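Probable dehydrogenase (Bordetella bronchiseptica, PDB 3MOI) probably catalyses an NAD(P)-dependent oxidation or reduction of a substrate not yet identified, as a member of the GFO/IDH/MocA oxidoreductase family. Local coordinates at residues M1-G6 and M65-I70; S146-F151 and M303-E308; D155-P160 and R208-N213; D127-T132 and R295-F300. All blocks are in the same frame, centred on the assembly; numbering follows the deposited sequence.

Overall arrangement
Followed from the N terminus, the chain first closes the loop of interaction 1, where the opening strand of the nucleotide-binding domain pairs with strand 67-70; this loop is complete before any other opens. Helix 128-139 then starts interaction 4, completed by residues 295-300. Strand 145-153 starts interaction 2, closed by strand 302-307, so interactions 4 and 2 cross; they also touch, V130 packing on M303. Interaction 3, between two loops of the C-terminal domain, is nested inside both. Interactions 1 and 2 lie on opposite sides of the chain's centre, their centres about 36 Å apart, and each joins two neighbouring strands of a different sheet.

Interaction 1: residues M1-G6 and M65-I70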
loop_
_atom_site.group_PDB
_atom_site.type_symbol
_atom_site.label_atom_id
_atom_site.label_comp_id
_atom_site.label_asym_id
_atom_site.label_seq_id
_atom_site.Cartn_x
_atom_site.Cartn_y
_atom_site.Cartn_z
ATOM N N MET A 1 -29.547 -28.004 -8.401
ATOM C CA MET A 1 -30.023 -28.100 -9.842
ATOM C C MET A 1 -30.470 -26.696 -10.306
ATOM O O MET A 1 -29.647 -25.800 -10.202
ATOM C CB MET A 1 -31.104 -29.206 -10.077
ATOM C CG MET A 1 -31.054 -29.767 -11.537
ATOM S SD MET A 1 -29.572 -30.830 -11.811
ATOM C CE MET A 1 -30.296 -32.453 -11.412
ATOM N N LYS A 2 -31.704 -26.474 -10.801
ATOM C CA LYS A 2 -32.086 -25.101 -11.211
ATOM C C LYS A 2 -32.837 -24.307 -10.121
ATOM O O LYS A 2 -33.913 -24.688 -9.670
ATOM C CB LYS A 2 -32.896 -25.099 -12.493
ATOM C CG LYS A 2 -32.835 -23.754 -13.250
ATOM C CD LYS A 2 -32.535 -23.994 -14.739
ATOM C CE LYS A 2 -32.348 -22.724 -15.559
ATOM N NZ LYS A 2 -32.492 -23.010 -17.034
ATOM N N ILE A 3 -32.260 -23.188 -9.719
ATOM C CA ILE A 3 -32.827 -22.356 -8.673
ATOM C C ILE A 3 -33.768 -21.306 -9.273
ATOM O O ILE A 3 -33.411 -20.540 -10.133
ATOM C CB ILE A 3 -31.675 -21.684 -7.853
ATOM C CG1 ILE A 3 -30.682 -22.754 -7.374
ATOM C CG2 ILE A 3 -32.189 -20.898 -6.685
ATOM C CD1 ILE A 3 -31.363 -24.091 -6.941
ATOM N N ARG A 4 -34.992 -21.297 -8.812
ATOM C CA ARG A 4 -35.935 -20.317 -9.264
ATOM C C ARG A 4 -35.852 -19.106 -8.315
ATOM O O ARG A 4 -36.084 -19.231 -7.111
ATOM C CB ARG A 4 -37.354 -20.892 -9.318
ATOM C CG ARG A 4 -37.566 -22.068 -10.269
ATOM C CD ARG A 4 -38.871 -22.820 -9.985
ATOM N NE ARG A 4 -38.886 -23.233 -8.590
ATOM C CZ ARG A 4 -39.805 -24.020 -8.012
ATOM N NH1 ARG A 4 -40.824 -24.548 -8.707
ATOM N NH2 ARG A 4 -39.700 -24.285 -6.707
ATOM N N PHE A 5 -35.485 -17.969 -8.891
ATOM C CA PHE A 5 -35.156 -16.768 -8.155
ATOM C C PHE A 5 -36.193 -15.717 -8.346
ATOM O O PHE A 5 -36.671 -15.546 -9.456
ATOM C CB PHE A 5 -33.871 -16.149 -8.676
ATOM C CG PHE A 5 -32.674 -16.567 -7.952
ATOM C CD1 PHE A 5 -31.798 -17.498 -8.506
ATOM C CD2 PHE A 5 -32.394 -16.049 -6.703
ATOM C CE1 PHE A 5 -30.646 -17.876 -7.818
ATOM C CE2 PHE A 5 -31.257 -16.436 -6.012
ATOM C CZ PHE A 5 -30.390 -17.333 -6.573
ATOM N N GLY A 6 -36.522 -15.010 -7.270
ATOM C CA GLY A 6 -37.208 -13.720 -7.395
ATOM C C GLY A 6 -36.227 -12.570 -7.112
ATOM O O GLY A 6 -35.462 -12.657 -6.161
ATOM N N MET A 65 -41.121 -20.176 -5.960
ATOM C CA MET A 65 -39.707 -19.793 -6.094
ATOM C C MET A 65 -38.816 -20.481 -5.026
ATOM O O MET A 65 -39.327 -20.972 -4.016
ATOM C CB MET A 65 -39.508 -18.239 -6.279
ATOM C CG MET A 65 -39.493 -17.269 -5.083
ATOM S SD MET A 65 -39.749 -15.439 -5.427
ATOM C CE MET A 65 -41.052 -15.374 -4.275
ATOM N N ASP A 66 -37.507 -20.625 -5.291
ATOM C CA ASP A 66 -36.629 -21.312 -4.329
ATOM C C ASP A 66 -35.805 -20.357 -3.503
ATOM O O ASP A 66 -35.390 -20.704 -2.389
ATOM C CB ASP A 66 -35.617 -22.253 -5.045
ATOM C CG ASP A 66 -36.286 -23.355 -5.821
ATOM O OD1 ASP A 66 -37.109 -24.130 -5.220
ATOM O OD2 ASP A 66 -36.037 -23.369 -7.043
ATOM N N ALA A 67 -35.496 -19.198 -4.090
ATOM C CA ALA A 67 -34.641 -18.218 -3.450
ATOM C C ALA A 67 -35.066 -16.760 -3.809
ATOM O O ALA A 67 -35.815 -16.533 -4.754
ATOM C CB ALA A 67 -33.187 -18.446 -3.828
ATOM N N VAL A 68 -34.560 -15.790 -3.036
ATOM C CA VAL A 68 -34.740 -14.402 -3.331
ATOM C C VAL A 68 -33.376 -13.707 -3.404
ATOM O O VAL A 68 -32.498 -13.949 -2.559
ATOM C CB VAL A 68 -35.605 -13.697 -2.276
ATOM C CG1 VAL A 68 -35.946 -12.344 -2.788
ATOM C CG2 VAL A 68 -36.934 -14.411 -2.100
ATOM N N TYR A 69 -33.208 -12.856 -4.395
ATOM C CA TYR A 69 -32.058 -11.992 -4.441
ATOM C C TYR A 69 -32.569 -10.631 -4.002
ATOM O O TYR A 69 -33.465 -10.076 -4.615
ATOM C CB TYR A 69 -31.423 -11.960 -5.827
ATOM C CG TYR A 69 -30.391 -10.854 -5.998
ATOM C CD1 TYR A 69 -29.207 -10.820 -5.257
ATOM C CD2 TYR A 69 -30.593 -9.841 -6.917
ATOM C CE1 TYR A 69 -28.269 -9.768 -5.432
ATOM C CE2 TYR A 69 -29.694 -8.806 -7.070
ATOM C CZ TYR A 69 -28.552 -8.773 -6.369
ATOM O OH TYR A 69 -27.721 -7.718 -6.621
ATOM N N ILE A 70 -32.050 -10.152 -2.883
ATOM C CA ILE A 70 -32.584 -8.973 -2.203
ATOM C C ILE A 70 -31.644 -7.819 -2.476
ATOM O O ILE A 70 -30.557 -7.830 -1.945
ATOM C CB ILE A 70 -32.657 -9.185 -0.652
ATOM C CG1 ILE A 70 -33.752 -10.222 -0.307
ATOM C CG2 ILE A 70 -32.922 -7.865 0.072
ATOM C CD1 ILE A 70 -33.738 -10.658 1.171
#
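R4 and D66 carry the polar side-chain part of this contact. The arginine grips the carboxylate side-on in a salt bridge: NH2 of R4 lies 3.0 Å from OD1 of D66, and NE of R4 donates to OD2 of D66. Both nitrogens approach from above the carboxylate plane, the two flat groups being 28° apart. OD2 of D66 takes a second bond, nearly straight, from the backbone N of R4 at 2.9 Å on its anti side. CG of D66 stands beside its own backbone N (chi1 -62°), next to R4.

In the backbone, O of R4 accepts from N of D66 and N of A67, then N of G6 donates to O of A67 and N of Y69 to O of G6. The parallel strands pair F5 with A67 and G6 with V68 in the central sheet of the Rossmann fold.

The apolar contact centres on A67: CE2 of F5 meets its CB at 3.5 Å, while CG2 of I3 touches the same methyl. F5 also reaches I92 of strand 90-93, beyond strand 67-70.

Three donors from R4 fix the D66 carboxylate in rotation, and the ion pair probably favours its charged form.

Interaction 2: residues S146-F151 and M303-E308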
loop_
_atom_site.group_PDB
_atom_site.type_symbol
_atom_site.label_atom_id
_atom_site.label_comp_id
_atom_site.label_asym_id
_atom_site.label_seq_id
_atom_site.Cartn_x
_atom_site.Cartn_y
_atom_site.Cartn_z
ATOM N N SER A 146 2.254 -13.925 5.403
ATOM C CA SER A 146 2.840 -13.038 6.404
ATOM C C SER A 146 2.086 -11.715 6.480
ATOM O O SER A 146 1.865 -11.190 7.555
ATOM C CB SER A 146 4.321 -12.763 6.118
ATOM O OG SER A 146 4.876 -11.914 7.139
ATOM N N MET A 147 1.685 -11.191 5.344
ATOM C CA MET A 147 1.084 -9.886 5.296
ATOM C C MET A 147 0.379 -9.713 3.976
ATOM O O MET A 147 0.751 -10.329 3.045
ATOM C CB MET A 147 2.116 -8.769 5.545
ATOM C CG MET A 147 3.117 -8.380 4.389
ATOM S SD MET A 147 4.217 -6.988 4.795
ATOM C CE MET A 147 5.162 -7.116 3.294
ATOM N N LEU A 148 -0.686 -8.930 3.925
ATOM C CA LEU A 148 -1.322 -8.554 2.675
ATOM C C LEU A 148 -1.257 -7.062 2.488
ATOM O O LEU A 148 -1.287 -6.329 3.452
ATOM C CB LEU A 148 -2.804 -8.896 2.717
ATOM C CG LEU A 148 -3.230 -10.336 2.464
ATOM C CD1 LEU A 148 -3.106 -11.071 3.787
ATOM C CD2 LEU A 148 -4.600 -10.320 1.960
ATOM N N ASN A 149 -1.263 -6.607 1.242
ATOM C CA ASN A 149 -1.343 -5.174 0.957
ATOM C C ASN A 149 -2.403 -4.900 -0.084
ATOM O O ASN A 149 -2.284 -5.337 -1.174
ATOM C CB ASN A 149 0.031 -4.734 0.477
ATOM C CG ASN A 149 0.159 -3.230 0.302
ATOM O OD1 ASN A 149 -0.702 -2.467 0.719
ATOM N ND2 ASN A 149 1.268 -2.797 -0.301
ATOM N N CYS A 150 -3.477 -4.218 0.251
ATOM C CA CYS A 150 -4.531 -3.935 -0.707
ATOM C C CYS A 150 -4.681 -2.449 -0.812
ATOM O O CYS A 150 -4.816 -1.809 0.223
ATOM C CB CYS A 150 -5.887 -4.507 -0.198
ATOM S SG CYS A 150 -5.709 -6.264 0.233
ATOM N N PHE A 151 -4.783 -1.905 -2.023
ATOM C CA PHE A 151 -5.188 -0.508 -2.154
ATOM C C PHE A 151 -6.040 -0.317 -3.391
ATOM O O PHE A 151 -6.003 -1.122 -4.299
ATOM C CB PHE A 151 -3.981 0.460 -2.137
ATOM C CG PHE A 151 -2.974 0.166 -3.207
ATOM C CD1 PHE A 151 -2.000 -0.807 -3.012
ATOM C CD2 PHE A 151 -3.057 0.796 -4.453
ATOM C CE1 PHE A 151 -1.110 -1.130 -4.000
ATOM C CE2 PHE A 151 -2.171 0.470 -5.478
ATOM C CZ PHE A 151 -1.186 -0.488 -5.255
ATOM N N MET A 303 -4.011 -6.113 -4.935
ATOM C CA MET A 303 -3.989 -6.917 -3.756
ATOM C C MET A 303 -2.740 -7.772 -3.827
ATOM O O MET A 303 -2.685 -8.677 -4.647
ATOM C CB MET A 303 -5.268 -7.766 -3.718
ATOM C CG MET A 303 -6.576 -6.929 -3.387
ATOM S SD MET A 303 -8.156 -7.839 -3.098
ATOM C CE MET A 303 -7.485 -9.407 -2.910
ATOM N N LEU A 304 -1.749 -7.459 -2.985
ATOM C CA LEU A 304 -0.447 -8.119 -2.947
ATOM C C LEU A 304 -0.245 -9.000 -1.698
ATOM O O LEU A 304 -0.116 -8.497 -0.583
ATOM C CB LEU A 304 0.683 -7.035 -3.006
ATOM C CG LEU A 304 0.800 -6.224 -4.330
ATOM C CD1 LEU A 304 1.322 -4.806 -4.219
ATOM C CD2 LEU A 304 1.662 -7.003 -5.297
ATOM N N VAL A 305 -0.189 -10.311 -1.877
ATOM C CA VAL A 305 -0.206 -11.213 -0.720
ATOM C C VAL A 305 1.172 -11.708 -0.555
ATOM O O VAL A 305 1.651 -12.381 -1.432
ATOM C CB VAL A 305 -1.110 -12.404 -0.994
ATOM C CG1 VAL A 305 -1.136 -13.370 0.164
ATOM C CG2 VAL A 305 -2.456 -11.893 -1.391
ATOM N N THR A 306 1.850 -11.403 0.531
ATOM C CA THR A 306 3.188 -11.862 0.568
ATOM C C THR A 306 3.324 -13.084 1.484
ATOM O O THR A 306 3.088 -13.053 2.697
ATOM C CB THR A 306 4.256 -10.668 0.730
ATOM O OG1 THR A 306 5.057 -10.813 1.889
ATOM C CG2 THR A 306 3.679 -9.373 0.636
ATOM N N CYS A 307 3.635 -14.214 0.854
ATOM C CA CYS A 307 3.838 -15.454 1.566
ATOM C C CYS A 307 5.307 -15.818 1.675
ATOM O O CYS A 307 6.135 -15.177 1.091
ATOM C CB CYS A 307 3.068 -16.559 0.895
ATOM S SG CYS A 307 1.432 -16.072 0.359
ATOM N N GLU A 308 5.604 -16.842 2.470
ATOM C CA GLU A 308 6.961 -17.350 2.650
ATOM C C GLU A 308 7.658 -17.621 1.296
ATOM O O GLU A 308 8.787 -17.253 1.109
ATOM C CB GLU A 308 6.957 -18.670 3.445
ATOM C CG GLU A 308 6.810 -18.563 4.962
ATOM C CD GLU A 308 6.340 -19.894 5.667
ATOM O OE1 GLU A 308 5.574 -20.744 5.088
ATOM O OE2 GLU A 308 6.752 -20.041 6.848
#
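The ring of F151 meets CD1 of L304 at its edge, near the ring plane, with CE1 of F151 the nearest ring atom at 4.4 Å. F151 also meets F151 of the second subunit, their planes about 25° apart.

Strands 146-151 and 303-307 run antiparallel, and their side chains alternate between two faces. On the face with M147, N149, L304 and T306, the M147 chain is extended beyond CG and crosses T306, its CE resting 3.8 Å from CG2 of T306. On the other face SG of C150 packs on CG of M303 at 3.8 Å, and CG of L148 meets CG2 of V305 at 4.2 Å; helix 179-190 covers L148 and M303 there.

The backbone ties M147 to T306 and N149 to L304 as hydrogen-bonded pairs. N of L304 gives an almost straight bond to O of N149 at 2.8 Å, N of N149 returns one to O of L304, and N of T306 donates to O of M147. At the S146 end, N of S146 bonds O of T306, and S146 and M147 both facing T306 make a classic beta bulge.

Polar ends reach the second subunit: ND2 of N149 bonds OH of Y153 there, and OG of S146 lies near its N213, a doubtful pairing. The chemistry thus divides by face: apolar packing under a helix, and mixed contacts at the dimer interface.

Interaction 3: residues D155-P160 and R208-N213; sequences DFLYRP and RPTEGN
Two loops of the C-terminal domain meet here, L157 of the one following strand 145-153 lying against R208 and T210 of the one leading into strand 213-220. With CG of L157 anti to the backbone N (chi1 -164°), the branch is turned toward the other loop: CD1 of L157 rests 3.6 Å from CG2 of T210, and CD2 of L157 is 4.0 Å from CB of R208. L157 slides past both side chains in opposite directions.

Both strands are inner ones of the large mixed sheet; a 3-10 segment at 156-157 follows the first, and an inverse gamma turn centred on P209 shapes the approach to the second. CE1 of Y158 lies 3.8 Å from CD of R208. The exact guanidinium position is doubtful, NH1 of R208 being modelled too close to O of L157. NH2 of R208 makes a salt bridge with E270, while OH of Y158 bonds D205 and OG1 of T210 bonds T168. Beside the contact, NE of R159 pairs with OD2 of D155 at 2.8 Å, in the guanidinium plane.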
loop_
_atom_site.group_PDB
_atom_site.type_symbol
_atom_site.label_atom_id
_atom_site.label_comp_id
_atom_site.label_asym_id
_atom_site.label_seq_id
_atom_site.Cartn_x
_atom_site.Cartn_y
_atom_site.Cartn_z
ATOM N N ASP A 155 -12.872 6.768 -8.251
ATOM C CA ASP A 155 -13.641 8.006 -8.393
ATOM C C ASP A 155 -15.021 7.955 -7.744
ATOM O O ASP A 155 -15.920 8.770 -8.080
ATOM C CB ASP A 155 -13.768 8.391 -9.854
ATOM C CG ASP A 155 -14.669 7.434 -10.645
ATOM O OD1 ASP A 155 -14.747 7.648 -11.912
ATOM O OD2 ASP A 155 -15.251 6.495 -9.998
ATOM N N PHE A 156 -15.142 7.076 -6.767
ATOM C CA PHE A 156 -16.389 6.694 -6.156
ATOM C C PHE A 156 -17.133 7.906 -5.631
ATOM O O PHE A 156 -18.330 8.093 -5.879
ATOM C CB PHE A 156 -16.109 5.692 -5.013
ATOM C CG PHE A 156 -17.280 5.426 -4.122
ATOM C CD1 PHE A 156 -18.139 4.349 -4.367
ATOM C CD2 PHE A 156 -17.499 6.197 -3.020
ATOM C CE1 PHE A 156 -19.235 4.089 -3.547
ATOM C CE2 PHE A 156 -18.582 5.932 -2.168
ATOM C CZ PHE A 156 -19.462 4.882 -2.451
ATOM N N LEU A 157 -16.457 8.755 -4.900
ATOM C CA LEU A 157 -17.202 9.826 -4.275
ATOM C C LEU A 157 -17.829 10.749 -5.341
ATOM O O LEU A 157 -18.805 11.420 -5.048
ATOM C CB LEU A 157 -16.328 10.644 -3.315
ATOM C CG LEU A 157 -17.163 11.514 -2.351
ATOM C CD1 LEU A 157 -17.858 10.624 -1.376
ATOM C CD2 LEU A 157 -16.325 12.594 -1.628
ATOM N N TYR A 158 -17.282 10.802 -6.558
ATOM C CA TYR A 158 -17.805 11.718 -7.547
ATOM C C TYR A 158 -18.655 11.047 -8.634
ATOM O O TYR A 158 -18.913 11.649 -9.636
ATOM C CB TYR A 158 -16.671 12.563 -8.128
ATOM C CG TYR A 158 -16.077 13.448 -7.042
ATOM C CD1 TYR A 158 -16.608 14.704 -6.756
ATOM C CD2 TYR A 158 -15.048 12.992 -6.241
ATOM C CE1 TYR A 158 -16.080 15.504 -5.725
ATOM C CE2 TYR A 158 -14.537 13.779 -5.224
ATOM C CZ TYR A 158 -15.057 15.027 -4.979
ATOM O OH TYR A 158 -14.510 15.767 -3.971
ATOM N N ARG A 159 -19.100 9.813 -8.414
ATOM C CA ARG A 159 -20.126 9.227 -9.249
ATOM C C ARG A 159 -21.449 9.849 -8.810
ATOM O O ARG A 159 -21.544 10.411 -7.735
ATOM C CB ARG A 159 -20.164 7.708 -9.068
ATOM C CG ARG A 159 -18.808 7.069 -9.230
ATOM C CD ARG A 159 -18.865 5.577 -9.340
ATOM N NE ARG A 159 -17.513 5.040 -9.261
ATOM C CZ ARG A 159 -17.156 3.877 -8.708
ATOM N NH1 ARG A 159 -18.055 3.052 -8.174
ATOM N NH2 ARG A 159 -15.866 3.552 -8.684
ATOM N N PRO A 160 -22.464 9.805 -9.661
ATOM C CA PRO A 160 -23.729 10.450 -9.339
ATOM C C PRO A 160 -24.488 9.816 -8.167
ATOM O O PRO A 160 -24.778 8.643 -8.216
ATOM C CB PRO A 160 -24.530 10.292 -10.639
ATOM C CG PRO A 160 -23.508 10.277 -11.698
ATOM C CD PRO A 160 -22.334 9.551 -11.107
ATOM N N ARG A 208 -19.405 17.193 0.074
ATOM C CA ARG A 208 -19.857 15.816 -0.003
ATOM C C ARG A 208 -19.345 15.074 1.233
ATOM O O ARG A 208 -18.496 14.232 1.120
ATOM C CB ARG A 208 -19.351 15.146 -1.296
ATOM C CG ARG A 208 -19.479 15.978 -2.563
ATOM C CD ARG A 208 -19.393 15.102 -3.810
ATOM N NE ARG A 208 -20.730 14.946 -4.383
ATOM C CZ ARG A 208 -21.164 13.897 -5.066
ATOM N NH1 ARG A 208 -20.395 12.842 -5.305
ATOM N NH2 ARG A 208 -22.397 13.900 -5.521
ATOM N N PRO A 209 -19.917 15.364 2.400
ATOM C CA PRO A 209 -19.228 15.134 3.656
ATOM C C PRO A 209 -19.420 13.753 4.215
ATOM O O PRO A 209 -19.938 13.587 5.308
ATOM C CB PRO A 209 -19.848 16.200 4.582
ATOM C CG PRO A 209 -21.190 16.382 4.096
ATOM C CD PRO A 209 -21.239 15.949 2.627
ATOM N N THR A 210 -18.994 12.759 3.460
ATOM C CA THR A 210 -18.948 11.439 3.957
ATOM C C THR A 210 -17.507 10.980 3.758
ATOM O O THR A 210 -16.716 11.667 3.177
ATOM C CB THR A 210 -19.952 10.524 3.250
ATOM O OG1 THR A 210 -19.918 9.218 3.878
ATOM C CG2 THR A 210 -19.638 10.395 1.774
ATOM N N GLU A 211 -17.168 9.803 4.252
ATOM C CA GLU A 211 -15.821 9.346 4.173
ATOM C C GLU A 211 -15.476 9.049 2.726
ATOM O O GLU A 211 -16.146 8.275 2.078
ATOM C CB GLU A 211 -15.636 8.094 5.036
ATOM C CG GLU A 211 -15.577 8.364 6.532
ATOM C CD GLU A 211 -16.920 8.536 7.209
ATOM O OE1 GLU A 211 -17.922 8.093 6.609
ATOM O OE2 GLU A 211 -16.975 9.143 8.341
ATOM N N GLY A 212 -14.428 9.669 2.231
ATOM C CA GLY A 212 -13.860 9.298 0.961
ATOM C C GLY A 212 -12.515 8.601 0.951
ATOM O O GLY A 212 -12.169 8.014 -0.073
ATOM N N ASN A 213 -11.742 8.639 2.049
ATOM C CA ASN A 213 -10.512 7.816 2.121
ATOM C C ASN A 213 -10.243 7.159 3.443
ATOM O O ASN A 213 -10.609 7.642 4.512
ATOM C CB ASN A 213 -9.287 8.628 1.745
ATOM C CG ASN A 213 -9.014 9.803 2.724
ATOM O OD1 ASN A 213 -9.847 10.649 2.924
ATOM N ND2 ASN A 213 -7.852 9.840 3.290
#

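Interaction 4: residues D127-T132 and R295-F300; sequences DPVVRT and RKQPHF
V129 and Q297 make the closest apolar approach, CG1 of V129 lying 3.5 Å from CB of Q297 as the side chains slide past each other in opposite directions. The other methyl of the valine, CG2, sits 3.4 Å from the backbone O of P298. A bend at chi2 (-56°) turns CD of Q297 back. OE1 of Q297 lies against CG, CD and CB of P128, CG nearest at 3.4 Å. The D127 carboxylate crosses P298 with CG 3.9 Å from CB of that proline, while OD2 of D127 stands near N of H299 at an angle too poor for a bond.

Around this shell, the first helix turn is held by T132, whose N and OG1 reach O of P128 from opposite faces of its plane, OG1 at 2.6 Å; N of I333 is a second partner of OG1. On the partner side, H299 bonds O of G301 through ND1 and O of L245 through NE2, and stacks on H242. Q297 also packs on F339.

D127 occupies the N-cap position of helix 128-139, though its side chain makes no capping bond, so the arrangement is a helix N-terminus packed against an irregular segment just before strand 302-307.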
loop_
_atom_site.group_PDB
_atom_site.type_symbol
_atom_site.label_atom_id
_atom_site.label_comp_id
_atom_site.label_asym_id
_atom_site.label_seq_id
_atom_site.Cartn_x
_atom_site.Cartn_y
_atom_site.Cartn_z
ATOM N N ASP A 127 -15.169 -12.392 -6.743
ATOM C CA ASP A 127 -14.300 -12.315 -7.893
ATOM C C ASP A 127 -13.463 -13.567 -7.950
ATOM O O ASP A 127 -12.862 -13.930 -6.956
ATOM C CB ASP A 127 -13.341 -11.144 -7.841
ATOM C CG ASP A 127 -14.020 -9.812 -8.066
ATOM O OD1 ASP A 127 -15.251 -9.833 -8.270
ATOM O OD2 ASP A 127 -13.318 -8.739 -7.961
ATOM N N PRO A 128 -13.403 -14.232 -9.115
ATOM C CA PRO A 128 -12.566 -15.448 -9.159
ATOM C C PRO A 128 -11.109 -15.196 -8.885
ATOM O O PRO A 128 -10.439 -16.082 -8.423
ATOM C CB PRO A 128 -12.731 -15.967 -10.612
ATOM C CG PRO A 128 -14.005 -15.354 -11.093
ATOM C CD PRO A 128 -14.090 -13.993 -10.389
ATOM N N VAL A 129 -10.582 -14.018 -9.163
ATOM C CA VAL A 129 -9.181 -13.804 -8.799
ATOM C C VAL A 129 -8.963 -13.960 -7.290
ATOM O O VAL A 129 -7.964 -14.553 -6.865
ATOM C CB VAL A 129 -8.603 -12.485 -9.330
ATOM C CG1 VAL A 129 -8.688 -12.449 -10.895
ATOM C CG2 VAL A 129 -9.281 -11.290 -8.693
ATOM N N VAL A 130 -9.935 -13.516 -6.486
ATOM C CA VAL A 130 -9.863 -13.660 -5.036
ATOM C C VAL A 130 -10.040 -15.094 -4.617
ATOM O O VAL A 130 -9.366 -15.596 -3.737
ATOM C CB VAL A 130 -10.908 -12.803 -4.362
ATOM C CG1 VAL A 130 -10.948 -13.096 -2.888
ATOM C CG2 VAL A 130 -10.635 -11.277 -4.674
ATOM N N ARG A 131 -10.939 -15.789 -5.250
ATOM C CA ARG A 131 -11.065 -17.223 -4.984
ATOM C C ARG A 131 -9.801 -17.938 -5.378
ATOM O O ARG A 131 -9.334 -18.856 -4.681
ATOM C CB ARG A 131 -12.222 -17.786 -5.777
ATOM C CG ARG A 131 -12.517 -19.287 -5.589
ATOM C CD ARG A 131 -13.937 -19.542 -6.168
ATOM N NE ARG A 131 -14.011 -20.781 -6.936
ATOM C CZ ARG A 131 -14.876 -21.774 -6.703
ATOM N NH1 ARG A 131 -15.768 -21.709 -5.697
ATOM N NH2 ARG A 131 -14.848 -22.855 -7.481
ATOM N N THR A 132 -9.208 -17.494 -6.472
ATOM C CA THR A 132 -7.949 -18.105 -6.913
ATOM C C THR A 132 -6.853 -17.860 -5.929
ATOM O O THR A 132 -6.103 -18.788 -5.675
ATOM C CB THR A 132 -7.496 -17.650 -8.302
ATOM O OG1 THR A 132 -8.603 -17.752 -9.196
ATOM C CG2 THR A 132 -6.334 -18.525 -8.796
ATOM N N ARG A 295 -14.750 -9.768 -21.986
ATOM C CA ARG A 295 -14.098 -9.146 -20.836
ATOM C C ARG A 295 -13.107 -10.057 -20.087
ATOM O O ARG A 295 -13.123 -11.287 -20.210
ATOM C CB ARG A 295 -15.165 -8.590 -19.876
ATOM C CG ARG A 295 -15.823 -9.601 -18.937
ATOM C CD ARG A 295 -17.206 -9.114 -18.424
ATOM N NE ARG A 295 -17.162 -8.725 -17.026
ATOM C CZ ARG A 295 -17.784 -9.344 -16.011
ATOM N NH1 ARG A 295 -18.586 -10.408 -16.196
ATOM N NH2 ARG A 295 -17.625 -8.866 -14.772
ATOM N N LYS A 296 -12.240 -9.417 -19.309
ATOM C CA LYS A 296 -11.222 -10.121 -18.537
ATOM C C LYS A 296 -11.676 -10.253 -17.043
ATOM O O LYS A 296 -12.838 -9.996 -16.719
ATOM C CB LYS A 296 -9.858 -9.394 -18.687
ATOM C CG LYS A 296 -9.064 -9.617 -20.010
ATOM C CD LYS A 296 -9.754 -8.978 -21.201
ATOM C CE LYS A 296 -8.868 -8.988 -22.450
ATOM N NZ LYS A 296 -7.979 -7.766 -22.503
ATOM N N GLN A 297 -10.775 -10.664 -16.139
ATOM C CA GLN A 297 -11.139 -10.882 -14.733
ATOM C C GLN A 297 -11.404 -9.587 -13.967
ATOM O O GLN A 297 -10.666 -8.646 -14.071
ATOM C CB GLN A 297 -10.077 -11.652 -13.985
ATOM C CG GLN A 297 -9.988 -13.086 -14.305
ATOM C CD GLN A 297 -11.286 -13.829 -14.110
ATOM O OE1 GLN A 297 -12.093 -13.501 -13.229
ATOM N NE2 GLN A 297 -11.504 -14.851 -14.957
ATOM N N PRO A 298 -12.466 -9.555 -13.174
ATOM C CA PRO A 298 -12.743 -8.409 -12.321
ATOM C C PRO A 298 -11.790 -8.366 -11.155
ATOM O O PRO A 298 -11.165 -9.384 -10.839
ATOM C CB PRO A 298 -14.163 -8.691 -11.821
ATOM C CG PRO A 298 -14.706 -9.598 -12.819
ATOM C CD PRO A 298 -13.581 -10.495 -13.160
ATOM N N HIS A 299 -11.700 -7.217 -10.505
ATOM C CA HIS A 299 -10.648 -6.986 -9.463
ATOM C C HIS A 299 -11.040 -5.786 -8.596
ATOM O O HIS A 299 -11.915 -5.020 -8.976
ATOM C CB HIS A 299 -9.283 -6.724 -10.118
ATOM C CG HIS A 299 -9.119 -5.327 -10.632
ATOM N ND1 HIS A 299 -8.378 -4.373 -9.966
ATOM C CD2 HIS A 299 -9.590 -4.720 -11.750
ATOM C CE1 HIS A 299 -8.408 -3.238 -10.652
ATOM N NE2 HIS A 299 -9.123 -3.425 -11.746
ATOM N N PHE A 300 -10.413 -5.595 -7.457
ATOM C CA PHE A 300 -10.713 -4.382 -6.686
ATOM C C PHE A 300 -9.425 -3.725 -6.216
ATOM O O PHE A 300 -8.818 -4.118 -5.211
ATOM C CB PHE A 300 -11.619 -4.728 -5.499
ATOM C CG PHE A 300 -12.275 -3.544 -4.885
ATOM C CD1 PHE A 300 -13.289 -2.906 -5.537
ATOM C CD2 PHE A 300 -11.905 -3.105 -3.625
ATOM C CE1 PHE A 300 -13.934 -1.814 -4.990
ATOM C CE2 PHE A 300 -12.521 -1.998 -3.055
ATOM C CZ PHE A 300 -13.554 -1.338 -3.757
#